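Local coordinates for lipoprotein (Actinomyces odontolyticus, PDB 3UP9), which probably binds L-methionine as the membrane-tethered substrate-binding lipoprotein of an uptake system, at residues 22-27 and 226-231; 83-88 and 222-227. One frame throughout, in Å; residues are numbered along the deposited sequence.

Overall arrangement
Both contacts belong to the lobe built on the sheet that contains strands 7-13, 35-41 and 59-64. Interaction 1 pairs helix 15-28 with helix 226-235; its centre is about 19 Å from the centre of the chain. Interaction 2 lies further in, its centre at about 14 Å, and ties the turn after helix 213-223 to residues 83-88. The two centres are about 9 Å apart. They touch where Ile25 CD1 packs on Leu223 CD2 at 3.6 Å and where Val228 packs on Leu222 and Leu223. Helix 226-235 starts in interaction 2 and carries one side of interaction 1. Glu88, at the end of segment 83-88, binds the selenomethionine, with OE1 2.6 Å from the ligand N.

Interaction 1 of 2, residues 22-27 and 226-231; sequences LTYIND and DEVKQY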
loop_
_atom_site.group_PDB
_atom_site.type_symbol
_atom_site.label_atom_id
_atom_site.label_comp_id
_atom_site.label_asym_id
_atom_site.label_seq_id
_atom_site.Cartn_x
_atom_site.Cartn_y
_atom_site.Cartn_z
ATOM N N LEU A 22 -11.812 -4.365 -6.901
ATOM C CA LEU A 22 -11.884 -4.794 -8.322
ATOM C C LEU A 22 -12.984 -5.842 -8.552
ATOM O O LEU A 22 -13.533 -5.891 -9.634
ATOM C CB LEU A 22 -10.552 -5.314 -8.866
ATOM C CG LEU A 22 -9.370 -4.353 -8.982
ATOM C CD1 LEU A 22 -8.155 -5.165 -9.404
ATOM C CD2 LEU A 22 -9.690 -3.192 -9.931
ATOM N N THR A 23 -13.325 -6.618 -7.514
ATOM C CA THR A 23 -14.297 -7.684 -7.628
ATOM C C THR A 23 -15.703 -7.011 -7.564
ATOM O O THR A 23 -16.557 -7.334 -8.390
ATOM C CB THR A 23 -14.062 -8.781 -6.579
ATOM O OG1 THR A 23 -12.773 -9.370 -6.805
ATOM C CG2 THR A 23 -15.134 -9.896 -6.637
ATOM N N TYR A 24 -15.890 -6.026 -6.670
ATOM C CA TYR A 24 -17.108 -5.236 -6.677
ATOM C C TYR A 24 -17.351 -4.654 -8.083
ATOM O O TYR A 24 -18.425 -4.810 -8.662
ATOM C CB TYR A 24 -17.100 -4.137 -5.600
ATOM C CG TYR A 24 -18.234 -3.188 -5.802
ATOM C CD1 TYR A 24 -19.513 -3.522 -5.427
ATOM C CD2 TYR A 24 -18.045 -2.018 -6.474
ATOM C CE1 TYR A 24 -20.571 -2.642 -5.626
ATOM C CE2 TYR A 24 -19.082 -1.161 -6.727
ATOM C CZ TYR A 24 -20.335 -1.457 -6.287
ATOM O OH TYR A 24 -21.356 -0.579 -6.575
ATOM N N ILE A 25 -16.324 -4.041 -8.649
ATOM C CA ILE A 25 -16.434 -3.448 -9.986
ATOM C C ILE A 25 -16.775 -4.533 -11.019
ATOM O O ILE A 25 -17.682 -4.416 -11.811
ATOM C CB ILE A 25 -15.143 -2.711 -10.421
ATOM C CG1 ILE A 25 -14.948 -1.452 -9.586
ATOM C CG2 ILE A 25 -15.169 -2.403 -11.912
ATOM C CD1 ILE A 25 -13.587 -0.771 -9.714
ATOM N N ASN A 26 -16.035 -5.613 -11.009
ATOM C CA ASN A 26 -16.336 -6.666 -11.943
ATOM C C ASN A 26 -17.776 -7.176 -11.880
ATOM O O ASN A 26 -18.415 -7.438 -12.885
ATOM C CB ASN A 26 -15.351 -7.828 -11.747
ATOM C CG ASN A 26 -15.215 -8.657 -12.992
ATOM O OD1 ASN A 26 -15.160 -8.103 -14.097
ATOM N ND2 ASN A 26 -15.174 -9.976 -12.830
ATOM N N ASP A 27 -18.279 -7.359 -10.686
ATOM C CA ASP A 27 -19.540 -8.043 -10.529
ATOM C C ASP A 27 -20.677 -7.057 -10.671
ATOM O O ASP A 27 -21.797 -7.470 -10.922
ATOM C CB ASP A 27 -19.648 -8.683 -9.139
ATOM C CG ASP A 27 -18.654 -9.851 -8.907
ATOM O OD1 ASP A 27 -18.029 -10.397 -9.845
ATOM O OD2 ASP A 27 -18.559 -10.248 -7.730
ATOM N N ASP A 226 -18.802 7.042 -7.758
ATOM C CA ASP A 226 -19.531 7.194 -6.500
ATOM C C ASP A 226 -19.842 5.803 -5.938
ATOM O O ASP A 226 -19.815 5.582 -4.735
ATOM C CB ASP A 226 -20.830 7.999 -6.708
ATOM C CG ASP A 226 -21.197 8.867 -5.500
ATOM O OD1 ASP A 226 -21.654 8.332 -4.458
ATOM O OD2 ASP A 226 -21.028 10.105 -5.606
ATOM N N GLU A 227 -20.129 4.872 -6.822
ATOM C CA GLU A 227 -20.377 3.454 -6.453
ATOM C C GLU A 227 -19.180 2.798 -5.757
ATOM O O GLU A 227 -19.304 2.193 -4.668
ATOM C CB GLU A 227 -20.819 2.624 -7.680
ATOM C CG GLU A 227 -22.202 3.007 -8.227
ATOM C CD GLU A 227 -22.188 4.192 -9.216
ATOM O OE1 GLU A 227 -21.161 4.859 -9.455
ATOM O OE2 GLU A 227 -23.259 4.496 -9.775
ATOM N N VAL A 228 -18.001 2.964 -6.336
ATOM C CA VAL A 228 -16.794 2.477 -5.663
ATOM C C VAL A 228 -16.507 3.181 -4.324
ATOM O O VAL A 228 -16.082 2.524 -3.389
ATOM C CB VAL A 228 -15.563 2.501 -6.596
ATOM C CG1 VAL A 228 -14.275 2.407 -5.789
ATOM C CG2 VAL A 228 -15.714 1.395 -7.627
ATOM N N LYS A 229 -16.752 4.496 -4.221
ATOM C CA LYS A 229 -16.544 5.201 -2.942
ATOM C C LYS A 229 -17.463 4.616 -1.842
ATOM O O LYS A 229 -17.004 4.354 -0.713
ATOM C CB LYS A 229 -16.800 6.697 -3.114
ATOM C CG LYS A 229 -16.636 7.511 -1.872
ATOM C CD LYS A 229 -16.506 9.004 -2.183
ATOM C CE LYS A 229 -16.330 9.754 -0.876
ATOM N NZ LYS A 229 -16.029 11.179 -1.078
ATOM N N GLN A 230 -18.724 4.392 -2.204
ATOM C CA GLN A 230 -19.726 3.855 -1.297
ATOM C C GLN A 230 -19.369 2.430 -0.923
ATOM O O GLN A 230 -19.421 2.083 0.235
ATOM C CB GLN A 230 -21.153 3.956 -1.899
ATOM C CG GLN A 230 -21.592 5.403 -1.911
ATOM C CD GLN A 230 -23.005 5.646 -2.408
ATOM O OE1 GLN A 230 -23.562 4.917 -3.234
ATOM N NE2 GLN A 230 -23.573 6.722 -1.920
ATOM N N TYR A 231 -18.977 1.612 -1.879
ATOM C CA TYR A 231 -18.442 0.298 -1.526
ATOM C C TYR A 231 -17.288 0.400 -0.493
ATOM O O TYR A 231 -17.289 -0.324 0.497
ATOM C CB TYR A 231 -17.985 -0.495 -2.766
ATOM C CG TYR A 231 -17.312 -1.802 -2.396
ATOM C CD1 TYR A 231 -18.079 -2.955 -2.119
ATOM C CD2 TYR A 231 -15.904 -1.899 -2.296
ATOM C CE1 TYR A 231 -17.478 -4.151 -1.749
ATOM C CE2 TYR A 231 -15.290 -3.096 -1.917
ATOM C CZ TYR A 231 -16.097 -4.214 -1.670
ATOM O OH TYR A 231 -15.554 -5.352 -1.274
#
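Tyr24 OH reaches Glu227 CB at 3.4 Å, at the start of a helix-helix contact in a periplasmic-binding-protein fold. The two helix segments run roughly antiparallel, with 133° between their directions and 10.5 Å between their axes. Glu227 meets the hydroxyl with CB and CG, while its bent chain carries the carboxylate away. Val228 comes next and is buried. Its CG2 packs on Ile25 CG1 at 3.5 Å and also touches Ile25 CD1. Ile25 also touches Leu222 and Leu223 of helix 213-223. One turn on from Val228, Tyr231 meets Tyr24. Both tyrosines hold CG anti to the backbone N (chi1 169° in Tyr24, 175° in Tyr231). The rings are nearly parallel but slide past each other in opposite directions, and overlap little. Each CB instead sits over the centre of the other ring, giving two reciprocal CH-pi contacts. Tyr24 CB is 3.8 Å from the Tyr231 centroid, and Tyr231 CB is 4.0 Å from that of Tyr24. The rings come nearest at their CD1 atoms, with Tyr24 CD1 3.6 Å from Tyr231 CD1.

Interaction 2 of 2, residues 83-88 and 222-227; sequences EGIHLE and LLHSDE. With MSE (selenomethionine), chain B.
His224 NE2 sits between two backbone carbonyls, Glu83 O and Gly84 O. The bond to Gly84 O measures 2.7 Å from NE2, and that to Glu83 O 2.8 Å. Both are bent, near 125° at the hydrogen, and weak, as expected when one N-H is shared. Both oxygens lie at the ring edge, near its plane. His224 was modelled in two conformers, so these bonds hold for one of them. In that conformer ND1 bonds to Glu220 O, one turn back in helix 213-223. The ring thus bridges the end of this helix and the backbone of Glu83 and Gly84.

Ile85 crosses the ring at about a right angle, with CG1 next to CE1 and NE2. Its CD1 packs on Leu223 CD1 at 3.7 Å, and both side chains also touch Phe61 of strand 59-64. Ser225 then caps the next helix: its OG bonds to Val228 N and, at 2.6 Å, to Leu222 O.

Segment 83-88 runs on from the contact to the ligand pocket. Glu88 OE1 takes the amino group of the bound selenomethionine, with the ligand N at 2.6 Å, and also bonds to Asn176 N. The other carboxylate oxygen, OE2, accepts a 2.9 Å bond from His86 NE2 through its anti lone pair. The bond lies in the imidazole plane, so His86 probably helps, from the second shell, to position the carboxylate.

Both nitrogens of His224 face carbonyl oxygens. That would be consistent with a doubly protonated ring, but the NE2 bonds are weak and this is one of two conformers, so the charge stays doubtful. In the pocket, the carboxylate of Glu88 probably helps to recognise the ligand's ammonium group.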
loop_
_atom_site.group_PDB
_atom_site.type_symbol
_atom_site.label_atom_id
_atom_site.label_comp_id
_atom_site.label_asym_id
_atom_site.label_seq_id
_atom_site.Cartn_x
_atom_site.Cartn_y
_atom_site.Cartn_z
ATOM N N GLU A 83 -5.527 8.662 -11.084
ATOM C CA GLU A 83 -5.839 9.426 -9.883
ATOM C C GLU A 83 -5.896 8.553 -8.627
ATOM O O GLU A 83 -6.288 7.419 -8.682
ATOM C CB GLU A 83 -7.218 10.036 -10.029
ATOM C CG GLU A 83 -7.352 11.171 -11.003
ATOM C CD GLU A 83 -8.777 11.727 -11.043
ATOM O OE1 GLU A 83 -9.215 12.258 -9.984
ATOM O OE2 GLU A 83 -9.423 11.626 -12.131
ATOM N N GLY A 84 -5.599 9.132 -7.485
ATOM C CA GLY A 84 -5.736 8.482 -6.196
ATOM C C GLY A 84 -7.108 7.876 -6.024
ATOM O O GLY A 84 -8.147 8.516 -6.240
ATOM N N ILE A 85 -7.109 6.619 -5.677
ATOM C CA ILE A 85 -8.349 5.928 -5.348
ATOM C C ILE A 85 -8.614 5.905 -3.834
ATOM O O ILE A 85 -9.680 6.298 -3.401
ATOM C CB ILE A 85 -8.355 4.506 -5.953
ATOM C CG1 ILE A 85 -8.224 4.692 -7.474
ATOM C CG2 ILE A 85 -9.644 3.684 -5.533
ATOM C CD1 ILE A 85 -7.535 3.506 -8.102
ATOM N N HIS A 86 -7.640 5.441 -3.067
ATOM C CA HIS A 86 -7.752 5.386 -1.644
ATOM C C HIS A 86 -6.398 5.445 -0.978
ATOM O O HIS A 86 -5.375 5.203 -1.604
ATOM C CB HIS A 86 -8.434 4.103 -1.222
ATOM C CG HIS A 86 -7.602 2.869 -1.455
ATOM N ND1 HIS A 86 -7.693 2.152 -2.566
ATOM C CD2 HIS A 86 -6.648 2.257 -0.670
ATOM C CE1 HIS A 86 -6.829 1.120 -2.505
ATOM N NE2 HIS A 86 -6.205 1.182 -1.337
ATOM N N LEU A 87 -6.436 5.813 0.303
ATOM C CA LEU A 87 -5.336 5.829 1.198
ATOM C C LEU A 87 -5.511 4.714 2.229
ATOM O O LEU A 87 -6.639 4.451 2.698
ATOM C CB LEU A 87 -5.332 7.201 1.908
ATOM C CG LEU A 87 -4.317 7.487 2.988
ATOM C CD1 LEU A 87 -2.978 7.676 2.275
ATOM C CD2 LEU A 87 -4.752 8.745 3.769
ATOM N N GLU A 88 -4.397 4.061 2.561
ATOM C CA GLU A 88 -4.301 3.114 3.679
ATOM C C GLU A 88 -3.342 3.676 4.712
ATOM O O GLU A 88 -2.131 3.554 4.508
ATOM C CB GLU A 88 -3.735 1.767 3.215
ATOM C CG GLU A 88 -4.663 0.852 2.435
ATOM C CD GLU A 88 -3.890 -0.063 1.492
ATOM O OE1 GLU A 88 -2.828 -0.585 1.892
ATOM O OE2 GLU A 88 -4.307 -0.242 0.322
ATOM N N LEU A 222 -14.411 3.800 -13.547
ATOM C CA LEU A 222 -15.162 2.973 -12.581
ATOM C C LEU A 222 -14.563 3.003 -11.136
ATOM O O LEU A 222 -15.296 3.133 -10.132
ATOM C CB LEU A 222 -15.349 1.523 -13.111
ATOM C CG LEU A 222 -16.089 1.317 -14.437
ATOM C CD1 LEU A 222 -16.095 -0.161 -14.779
ATOM C CD2 LEU A 222 -17.496 1.921 -14.456
ATOM N N LEU A 223 -13.231 2.933 -11.039
ATOM C CA LEU A 223 -12.506 3.029 -9.758
ATOM C C LEU A 223 -12.671 4.366 -9.024
ATOM O O LEU A 223 -12.448 4.423 -7.832
ATOM C CB LEU A 223 -11.018 2.756 -9.965
ATOM C CG LEU A 223 -10.501 1.323 -9.946
ATOM C CD1 LEU A 223 -9.109 1.296 -10.568
ATOM C CD2 LEU A 223 -10.493 0.767 -8.537
ATOM N N HIS A 224 -13.023 5.429 -9.754
ATOM C CA HIS A 224 -13.280 6.761 -9.162
ATOM C C HIS A 224 -14.693 7.149 -9.247
ATOM O O HIS A 224 -15.019 8.293 -9.249
ATOM C CB HIS A 224 -12.466 7.838 -9.823
ATOM C CG HIS A 224 -11.048 7.705 -9.543
ATOM N ND1 HIS A 224 -10.296 6.830 -10.188
ATOM C CD2 HIS A 224 -10.246 8.322 -8.607
ATOM C CE1 HIS A 224 -9.057 6.872 -9.706
ATOM N NE2 HIS A 224 -9.018 7.808 -8.748
ATOM N N SER A 225 -15.584 6.153 -9.280
ATOM C CA SER A 225 -17.013 6.386 -9.269
ATOM C C SER A 225 -17.566 6.536 -7.852
ATOM O O SER A 225 -16.912 6.169 -6.888
ATOM C CB SER A 225 -17.756 5.231 -9.957
ATOM O OG SER A 225 -17.611 4.005 -9.252
ATOM N N ASP A 226 -18.802 7.042 -7.758
ATOM C CA ASP A 226 -19.531 7.194 -6.500
ATOM C C ASP A 226 -19.842 5.803 -5.938
ATOM O O ASP A 226 -19.815 5.582 -4.735
ATOM C CB ASP A 226 -20.830 7.999 -6.708
ATOM C CG ASP A 226 -21.197 8.867 -5.500
ATOM O OD1 ASP A 226 -21.654 8.332 -4.458
ATOM O OD2 ASP A 226 -21.028 10.105 -5.606
ATOM N N GLU A 227 -20.129 4.872 -6.822
ATOM C CA GLU A 227 -20.377 3.454 -6.453
ATOM C C GLU A 227 -19.180 2.798 -5.757
ATOM O O GLU A 227 -19.304 2.193 -4.668
ATOM C CB GLU A 227 -20.819 2.624 -7.680
ATOM C CG GLU A 227 -22.202 3.007 -8.227
ATOM C CD GLU A 227 -22.188 4.192 -9.216
ATOM O OE1 GLU A 227 -21.161 4.859 -9.455
ATOM O OE2 GLU A 227 -23.259 4.496 -9.775
HETATM N N MSE B 300 -1.324 -0.772 -0.266
HETATM C CA MSE B 300 -0.069 -0.147 0.204
HETATM C C MSE B 300 -0.281 1.189 0.875
HETATM O O MSE B 300 -1.204 1.949 0.477
HETATM O OXT MSE B 300 0.494 1.475 1.801
HETATM C CB MSE B 300 0.876 0.049 -0.954
HETATM C CG MSE B 300 2.288 0.576 -0.548
HETATM SE SE MSE B 300 3.385 0.804 -2.103
HETATM C CE MSE B 300 3.354 -1.005 -2.959
#